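Side-chain contacts in ribosome-inactivating protein (Lychnis chalcedonica, PDB 2G5X), which is a plant ribosome-inactivating protein, known as lychnin, whose single chain folds into a mixed beta-sheet packed together with a cluster of helices: residues P2-D7 with S138-A143; A11-F16 with Q180-G185. One frame throughout, in Å; residues are numbered along the deposited sequence.

Interaction 1 of 2, residues P2-D7 with S138-A143; sequences PSWTVD and SSLQTA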
ATOM      1  N   PRO A   2       4.230  -9.323  -6.913  1.00 11.03           N
ATOM      2  CA  PRO A   2       5.199  -8.463  -6.229  1.00 10.70           C
ATOM      3  C   PRO A   2       5.361  -8.953  -4.794  1.00 11.71           C
ATOM      4  O   PRO A   2       4.370  -9.209  -4.107  1.00 12.04           O
ATOM      5  CB  PRO A   2       4.545  -7.088  -6.302  1.00 12.33           C
ATOM      6  CG  PRO A   2       3.789  -7.151  -7.599  1.00 11.42           C
ATOM      7  CD  PRO A   2       3.158  -8.521  -7.527  1.00 11.37           C
ATOM      8  N   SER A   3       6.603  -9.096  -4.348  1.00 10.15           N
ATOM      9  CA  SER A   3       6.862  -9.570  -2.994  1.00 10.39           C
ATOM     10  C   SER A   3       8.044  -8.844  -2.375  1.00  9.96           C
ATOM     11  O   SER A   3       9.027  -8.540  -3.055  1.00 10.39           O
ATOM     12  CB  SER A   3       7.141 -11.076  -3.012  1.00 10.26           C
ATOM     13  OG  SER A   3       7.365 -11.579  -1.706  1.00 11.99           O
ATOM     14  N   TRP A   4       7.940  -8.557  -1.082  1.00  8.82           N
ATOM     15  CA  TRP A   4       9.022  -7.889  -0.375  1.00  7.66           C
ATOM     16  C   TRP A   4       9.229  -8.497   1.001  1.00  7.16           C
ATOM     17  O   TRP A   4       8.299  -8.569   1.808  1.00  6.59           O
ATOM     18  CB  TRP A   4       8.747  -6.385  -0.220  1.00  8.34           C
ATOM     19  CG  TRP A   4       9.880  -5.635   0.465  1.00  8.42           C
ATOM     20  CD1 TRP A   4      11.223  -5.802   0.247  1.00 10.35           C
ATOM     21  CD2 TRP A   4       9.765  -4.613   1.466  1.00  8.82           C
ATOM     22  NE1 TRP A   4      11.947  -4.951   1.051  1.00 10.51           N
ATOM     23  CE2 TRP A   4      11.079  -4.211   1.809  1.00  9.67           C
ATOM     24  CE3 TRP A   4       8.682  -3.996   2.106  1.00  8.66           C
ATOM     25  CZ2 TRP A   4      11.337  -3.221   2.766  1.00  9.33           C
ATOM     26  CZ3 TRP A   4       8.939  -3.007   3.060  1.00 10.07           C
ATOM     27  CH2 TRP A   4      10.258  -2.632   3.380  1.00  9.26           C
ATOM     28  N   THR A   5      10.445  -8.968   1.251  1.00  8.10           N
ATOM     29  CA  THR A   5      10.773  -9.506   2.557  1.00  8.80           C
ATOM     30  C   THR A   5      11.149  -8.236   3.314  1.00  8.73           C
ATOM     31  O   THR A   5      12.154  -7.588   3.014  1.00 10.25           O
ATOM     32  CB  THR A   5      11.962 -10.485   2.482  1.00 10.39           C
ATOM     33  OG1 THR A   5      11.564 -11.649   1.749  1.00 12.89           O
ATOM     34  CG2 THR A   5      12.405 -10.908   3.878  1.00 12.77           C
ATOM     35  N   VAL A   6      10.309  -7.868   4.274  1.00  7.64           N
ATOM     36  CA  VAL A   6      10.506  -6.651   5.051  1.00  8.11           C
ATOM     37  C   VAL A   6      11.845  -6.680   5.780  1.00  7.64           C
ATOM     38  O   VAL A   6      11.960  -7.230   6.878  1.00  7.19           O
ATOM     39  CB  VAL A   6       9.349  -6.467   6.050  1.00  8.10           C
ATOM     40  CG1 VAL A   6       9.488  -5.145   6.772  1.00  9.12           C
ATOM     41  CG2 VAL A   6       8.010  -6.528   5.303  1.00  9.90           C
ATOM     42  N   ASP A   7      12.846  -6.070   5.153  1.00  8.26           N
ATOM     43  CA  ASP A   7      14.206  -6.040   5.680  1.00  9.56           C
ATOM     44  C   ASP A   7      14.911  -4.746   5.251  1.00  9.15           C
ATOM     45  O   ASP A   7      14.383  -3.977   4.448  1.00  8.23           O
ATOM     46  CB  ASP A   7      14.960  -7.266   5.153  1.00 11.75           C
ATOM     47  CG  ASP A   7      16.107  -7.684   6.047  1.00 13.47           C
ATOM     48  OD1 ASP A   7      16.752  -8.706   5.725  1.00 16.42           O
ATOM     49  OD2 ASP A   7      16.364  -7.003   7.064  1.00 14.70           O
ATOM     50  N   SER A 138      11.546  -1.735  10.874  1.00  6.81           N
ATOM     51  CA  SER A 138      11.253  -2.252  12.206  1.00  7.02           C
ATOM     52  C   SER A 138       9.803  -1.995  12.605  1.00  7.25           C
ATOM     53  O   SER A 138       9.151  -2.860  13.188  1.00  6.96           O
ATOM     54  CB  SER A 138      12.194  -1.627  13.237  1.00  9.94           C
ATOM     55  OG  SER A 138      13.542  -1.907  12.906  1.00 15.51           O
ATOM     56  N   SER A 139       9.305  -0.806  12.277  1.00  6.81           N
ATOM     57  CA  SER A 139       7.929  -0.439  12.597  1.00  6.52           C
ATOM     58  C   SER A 139       6.952  -1.393  11.916  1.00  6.29           C
ATOM     59  O   SER A 139       5.989  -1.863  12.530  1.00  7.89           O
ATOM     60  CB  SER A 139       7.649   0.997  12.146  1.00  8.95           C
ATOM     61  OG  SER A 139       8.534   1.912  12.771  1.00 14.27           O
ATOM     62  N   LEU A 140       7.198  -1.675  10.641  1.00  5.77           N
ATOM     63  CA  LEU A 140       6.331  -2.573   9.894  1.00  6.16           C
ATOM     64  C   LEU A 140       6.411  -4.008  10.424  1.00  6.24           C
ATOM     65  O   LEU A 140       5.393  -4.700  10.506  1.00  6.25           O
ATOM     66  CB  LEU A 140       6.687  -2.531   8.401  1.00  6.67           C
ATOM     67  CG  LEU A 140       5.845  -3.418   7.483  1.00  5.01           C
ATOM     68  CD1 LEU A 140       4.357  -3.151   7.705  1.00  6.20           C
ATOM     69  CD2 LEU A 140       6.235  -3.154   6.032  1.00  6.85           C
ATOM     70  N   GLN A 141       7.608  -4.457  10.793  1.00  6.26           N
ATOM     71  CA  GLN A 141       7.753  -5.815  11.320  1.00  6.31           C
ATOM     72  C   GLN A 141       6.952  -5.975  12.613  1.00  5.95           C
ATOM     73  O   GLN A 141       6.296  -6.995  12.825  1.00  7.37           O
ATOM     74  CB  GLN A 141       9.226  -6.147  11.587  1.00  5.33           C
ATOM     75  CG  GLN A 141      10.103  -6.185  10.338  1.00  6.54           C
ATOM     76  CD  GLN A 141      11.565  -6.439  10.667  1.00  9.66           C
ATOM     77  OE1 GLN A 141      12.022  -6.133  11.766  1.00 12.07           O
ATOM     78  NE2 GLN A 141      12.308  -6.983   9.710  1.00  9.41           N
ATOM     79  N   THR A 142       7.005  -4.959  13.467  1.00  5.42           N
ATOM     80  CA  THR A 142       6.286  -4.993  14.738  1.00  6.51           C
ATOM     81  C   THR A 142       4.777  -5.020  14.515  1.00  6.08           C
ATOM     82  O   THR A 142       4.060  -5.799  15.154  1.00  6.14           O
ATOM     83  CB  THR A 142       6.647  -3.773  15.616  1.00  5.89           C
ATOM     84  OG1 THR A 142       8.033  -3.840  15.979  1.00 10.11           O
ATOM     85  CG2 THR A 142       5.799  -3.751  16.876  1.00  8.11           C
ATOM     86  N   ALA A 143       4.298  -4.179  13.601  1.00  6.90           N
ATOM     87  CA  ALA A 143       2.867  -4.113  13.311  1.00  6.72           C
ATOM     88  C   ALA A 143       2.385  -5.435  12.714  1.00  7.23           C
ATOM     89  O   ALA A 143       1.291  -5.910  13.017  1.00  6.96           O
ATOM     90  CB  ALA A 143       2.580  -2.959  12.353  1.00  7.62           C
TER
HETATM   91  O   HOH W   1      15.268  -6.886   9.568  1.00 17.50           O
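Two first torsions bring Val-6 and Leu-140 together: Leu-140 holds CG anti to its own backbone nitrogen (chi1 -179°), which directs its branch towards Val-6, the second torsion leaving CD2 as the leading methyl, and Val-6 likewise sets CG1 opposite its nitrogen. The two side chains meet at about a right angle, and Leu-140 CD2 lies 3.9 Å from Val-6 CG2 and equally near Val-6 CG1. The indole of Trp-4 reaches the same methyl; its CZ3 comes within 4.0 Å of Leu-140 CD2, approached obliquely, while the alpha carbon of Val-6 lies over one face of the same ring.

Gln-141, one residue further along the helix, runs past Val-6 in the opposite direction. It rests its CG against Val-6 CG1 at 3.8 Å, and its chain, extended beyond CG, carries the amide on to the backbone. There NE2 donates to Val-6 O across 2.9 Å, with an N-H...O angle of 150°. The oxygen lies near the amide plane of the glutamine, yet the donor stands tilted 30° from the plane of the carbonyl. A water molecule accepts from the same NE2 and donates to Asp-7 OD2 at 2.7 Å, so the amide nitrogen has two acceptors, one direct and one leading to a carboxylate.

This contact joins the end of the outermost strand 3-5, and the residue following it, to helix 137-145. Backbone bonds join Trp-4 and Val-6 to Val-51 of parallel strand 45-51, and Leu-140 also touches Ile-163 and Ser-164 of helix 154-173. The chemistry is therefore divided: buried hydrocarbon joins strand end and helix, while a glutamine amide at its border satisfies a main-chain carbonyl and, through water, is linked to a carboxylate whose negative charge may favour this orientation of the N-H groups.

Interaction 2 of 2, residues A11-F16 with Q180-G185; sequences AKYSSF and QVINRG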
ATOM      1  N   ALA A  11      17.793  -2.048  -2.020  1.00  9.33           N
ATOM      2  CA  ALA A  11      17.758  -2.450  -3.421  1.00  9.66           C
ATOM      3  C   ALA A  11      16.529  -3.320  -3.669  1.00 10.01           C
ATOM      4  O   ALA A  11      15.820  -3.126  -4.657  1.00  9.41           O
ATOM      5  CB  ALA A  11      19.034  -3.210  -3.792  1.00  9.37           C
ATOM      6  N   LYS A  12      16.274  -4.266  -2.766  1.00  9.80           N
ATOM      7  CA  LYS A  12      15.120  -5.154  -2.893  1.00  9.48           C
ATOM      8  C   LYS A  12      13.816  -4.375  -2.734  1.00  9.21           C
ATOM      9  O   LYS A  12      12.807  -4.698  -3.360  1.00  9.61           O
ATOM     10  CB  LYS A  12      15.189  -6.276  -1.850  1.00 12.38           C
ATOM     11  CG  LYS A  12      16.283  -7.307  -2.112  1.00 16.78           C
ATOM     12  CD  LYS A  12      16.055  -8.015  -3.440  1.00 22.54           C
ATOM     13  CE  LYS A  12      17.104  -9.088  -3.703  1.00 24.70           C
ATOM     14  NZ  LYS A  12      17.075 -10.158  -2.668  1.00 28.19           N
ATOM     15  N   TYR A  13      13.842  -3.349  -1.892  1.00  6.84           N
ATOM     16  CA  TYR A  13      12.664  -2.517  -1.678  1.00  7.33           C
ATOM     17  C   TYR A  13      12.331  -1.771  -2.975  1.00  6.23           C
ATOM     18  O   TYR A  13      11.177  -1.753  -3.406  1.00  6.96           O
ATOM     19  CB  TYR A  13      12.931  -1.516  -0.550  1.00  7.45           C
ATOM     20  CG  TYR A  13      11.835  -0.489  -0.336  1.00  5.55           C
ATOM     21  CD1 TYR A  13      10.563  -0.867   0.105  1.00  6.53           C
ATOM     22  CD2 TYR A  13      12.080   0.866  -0.551  1.00  6.98           C
ATOM     23  CE1 TYR A  13       9.562   0.088   0.328  1.00  7.09           C
ATOM     24  CE2 TYR A  13      11.092   1.827  -0.331  1.00  7.82           C
ATOM     25  CZ  TYR A  13       9.838   1.433   0.109  1.00  6.38           C
ATOM     26  OH  TYR A  13       8.872   2.387   0.329  1.00  7.75           O
ATOM     27  N   SER A  14      13.343  -1.162  -3.591  1.00  7.31           N
ATOM     28  CA  SER A  14      13.139  -0.417  -4.834  1.00  7.77           C
ATOM     29  C   SER A  14      12.699  -1.309  -5.992  1.00  8.82           C
ATOM     30  O   SER A  14      11.876  -0.902  -6.810  1.00  8.13           O
ATOM     31  CB  SER A  14      14.413   0.342  -5.228  1.00  8.74           C
ATOM     32  OG  SER A  14      14.639   1.450  -4.368  1.00  9.09           O
ATOM     33  N   SER A  15      13.248  -2.518  -6.073  1.00  8.61           N
ATOM     34  CA  SER A  15      12.866  -3.430  -7.149  1.00  8.87           C
ATOM     35  C   SER A  15      11.417  -3.863  -6.946  1.00  8.48           C
ATOM     36  O   SER A  15      10.655  -4.007  -7.904  1.00  8.26           O
ATOM     37  CB  SER A  15      13.790  -4.651  -7.178  0.33  9.99           C
ATOM     38  OG  SER A  15      15.149  -4.265  -7.231  0.33 12.53           O
ATOM     39  N   PHE A  16      11.047  -4.065  -5.686  1.00  7.65           N
ATOM     40  CA  PHE A  16       9.690  -4.450  -5.324  1.00  7.48           C
ATOM     41  C   PHE A  16       8.718  -3.368  -5.801  1.00  7.66           C
ATOM     42  O   PHE A  16       7.696  -3.667  -6.418  1.00  7.33           O
ATOM     43  CB  PHE A  16       9.600  -4.623  -3.800  1.00  7.62           C
ATOM     44  CG  PHE A  16       8.211  -4.500  -3.248  1.00  8.20           C
ATOM     45  CD1 PHE A  16       7.237  -5.454  -3.537  1.00  9.50           C
ATOM     46  CD2 PHE A  16       7.879  -3.428  -2.431  1.00  9.21           C
ATOM     47  CE1 PHE A  16       5.947  -5.338  -3.015  1.00 11.21           C
ATOM     48  CE2 PHE A  16       6.594  -3.301  -1.904  1.00  9.64           C
ATOM     49  CZ  PHE A  16       5.627  -4.256  -2.195  1.00 12.30           C
ATOM     50  N   GLN A 180      12.590   8.835   0.475  1.00  7.62           N
ATOM     51  CA  GLN A 180      12.590   9.101   1.910  1.00  8.31           C
ATOM     52  C   GLN A 180      12.675   7.787   2.693  1.00  7.88           C
ATOM     53  O   GLN A 180      13.385   7.699   3.694  1.00  8.95           O
ATOM     54  CB  GLN A 180      11.334   9.880   2.313  1.00 11.09           C
ATOM     55  CG  GLN A 180      11.291  11.302   1.763  1.00 14.23           C
ATOM     56  CD  GLN A 180      12.408  12.174   2.312  1.00 15.43           C
ATOM     57  OE1 GLN A 180      13.147  12.812   1.558  1.00 18.79           O
ATOM     58  NE2 GLN A 180      12.534  12.209   3.632  1.00 15.92           N
ATOM     59  N   VAL A 181      11.962   6.761   2.236  1.00  6.58           N
ATOM     60  CA  VAL A 181      11.990   5.471   2.920  1.00  6.85           C
ATOM     61  C   VAL A 181      13.373   4.827   2.809  1.00  7.37           C
ATOM     62  O   VAL A 181      13.894   4.275   3.780  1.00  7.63           O
ATOM     63  CB  VAL A 181      10.922   4.508   2.346  1.00  5.97           C
ATOM     64  CG1 VAL A 181      11.030   3.138   3.018  1.00  7.06           C
ATOM     65  CG2 VAL A 181       9.540   5.092   2.568  1.00  7.37           C
ATOM     66  N   ILE A 182      13.968   4.904   1.624  1.00  7.18           N
ATOM     67  CA  ILE A 182      15.293   4.330   1.414  1.00  8.01           C
ATOM     68  C   ILE A 182      16.338   4.973   2.326  1.00  8.93           C
ATOM     69  O   ILE A 182      17.160   4.278   2.927  1.00 10.39           O
ATOM     70  CB  ILE A 182      15.761   4.516  -0.045  1.00  8.85           C
ATOM     71  CG1 ILE A 182      14.896   3.679  -0.984  1.00 11.19           C
ATOM     72  CG2 ILE A 182      17.229   4.132  -0.174  1.00 10.99           C
ATOM     73  CD1 ILE A 182      15.143   3.966  -2.452  1.00 12.52           C
ATOM     74  N   ASN A 183      16.296   6.297   2.433  1.00  8.46           N
ATOM     75  CA  ASN A 183      17.274   7.023   3.238  1.00  8.55           C
ATOM     76  C   ASN A 183      17.018   7.103   4.738  1.00  8.78           C
ATOM     77  O   ASN A 183      17.969   7.206   5.517  1.00  9.50           O
ATOM     78  CB  ASN A 183      17.448   8.455   2.707  1.00  8.65           C
ATOM     79  CG  ASN A 183      18.105   8.502   1.341  1.00  9.11           C
ATOM     80  OD1 ASN A 183      17.432   8.554   0.307  1.00 12.80           O
ATOM     81  ND2 ASN A 183      19.429   8.484   1.328  1.00  8.42           N
ATOM     82  N   ARG A 184      15.754   7.044   5.145  1.00  8.30           N
ATOM     83  CA  ARG A 184      15.411   7.183   6.558  1.00  8.50           C
ATOM     84  C   ARG A 184      14.660   6.023   7.204  1.00  8.17           C
ATOM     85  O   ARG A 184      14.502   6.001   8.428  1.00  7.83           O
ATOM     86  CB  ARG A 184      14.575   8.454   6.744  1.00 11.27           C
ATOM     87  CG  ARG A 184      15.175   9.708   6.119  1.00 14.63           C
ATOM     88  CD  ARG A 184      14.127  10.803   5.967  1.00 19.97           C
ATOM     89  NE  ARG A 184      13.565  11.234   7.245  1.00 23.90           N
ATOM     90  CZ  ARG A 184      12.549  12.085   7.362  1.00 25.94           C
ATOM     91  NH1 ARG A 184      11.984  12.595   6.276  1.00 27.87           N
ATOM     92  NH2 ARG A 184      12.097  12.427   8.560  1.00 26.55           N
ATOM     93  N   GLY A 185      14.195   5.065   6.409  1.00  6.97           N
ATOM     94  CA  GLY A 185      13.420   3.980   6.988  1.00  8.20           C
ATOM     95  C   GLY A 185      13.904   2.553   6.846  1.00  8.65           C
ATOM     96  O   GLY A 185      13.141   1.624   7.109  1.00  9.89           O
TER
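Tyr-13 and Ile-182 mark the nearest backbone approach of an antiparallel helix pair, their CA atoms 8.0 Å apart and the axes of the short segments 10.6 Å apart at 170°. This helix packing belongs to the ribosome-inactivating protein fold and sets helix 10-25 beside the C-terminal end of helix 175-184.

Tyr-13 supplies the largest surface. With CG anti to the backbone nitrogen (chi1 173°), its ring reaches across to Val-181, which it meets at about a right angle; CG1 of the valine lies 3.6 Å from Tyr-13 CZ, and the valine also packs close to the phenolic oxygen. Ile-182 takes a different place, bringing CG1 to the ring edge, near the ring plane, 4.0 Å from Tyr-13 CD2. One ring thus serves two successive residues of the opposing helix, Val-181 beside its outer end and Ile-182 at its edge.

The hydroxyl of Tyr-13 has its polar partner elsewhere, in a hydrogen bond with Met-167 O of helix 154-173, so the ring is fixed at its far end while the hydrocarbon packs against it. Ser-14 likewise uses its hydroxyl outside the two segments, hydrogen-bonding to Glu-178 earlier in helix 175-184. The same oxygen sits tightly against the isoleucine, with Ser-14 OG only 3.2 Å from Ile-182 CD1.

In the fold
From the N terminus the chain lays down strand 3-5 and then, almost at once, helix 10-25, and each finds a distant partner. Interaction 1 closes a loop when helix 137-145 returns to the strand; interaction 2 closes another when helix 175-184 reaches helix 10-25. Because the segments alternate along the chain, the two closures cross and neither nests within the other. They also touch: the rings of Tyr-13 and Phe-16 meet that of Trp-4, joining the contacts through the opening residues. Helix 154-173, lying between the two later partners in sequence, contacts both interactions, so sheet edge and helices are tied together.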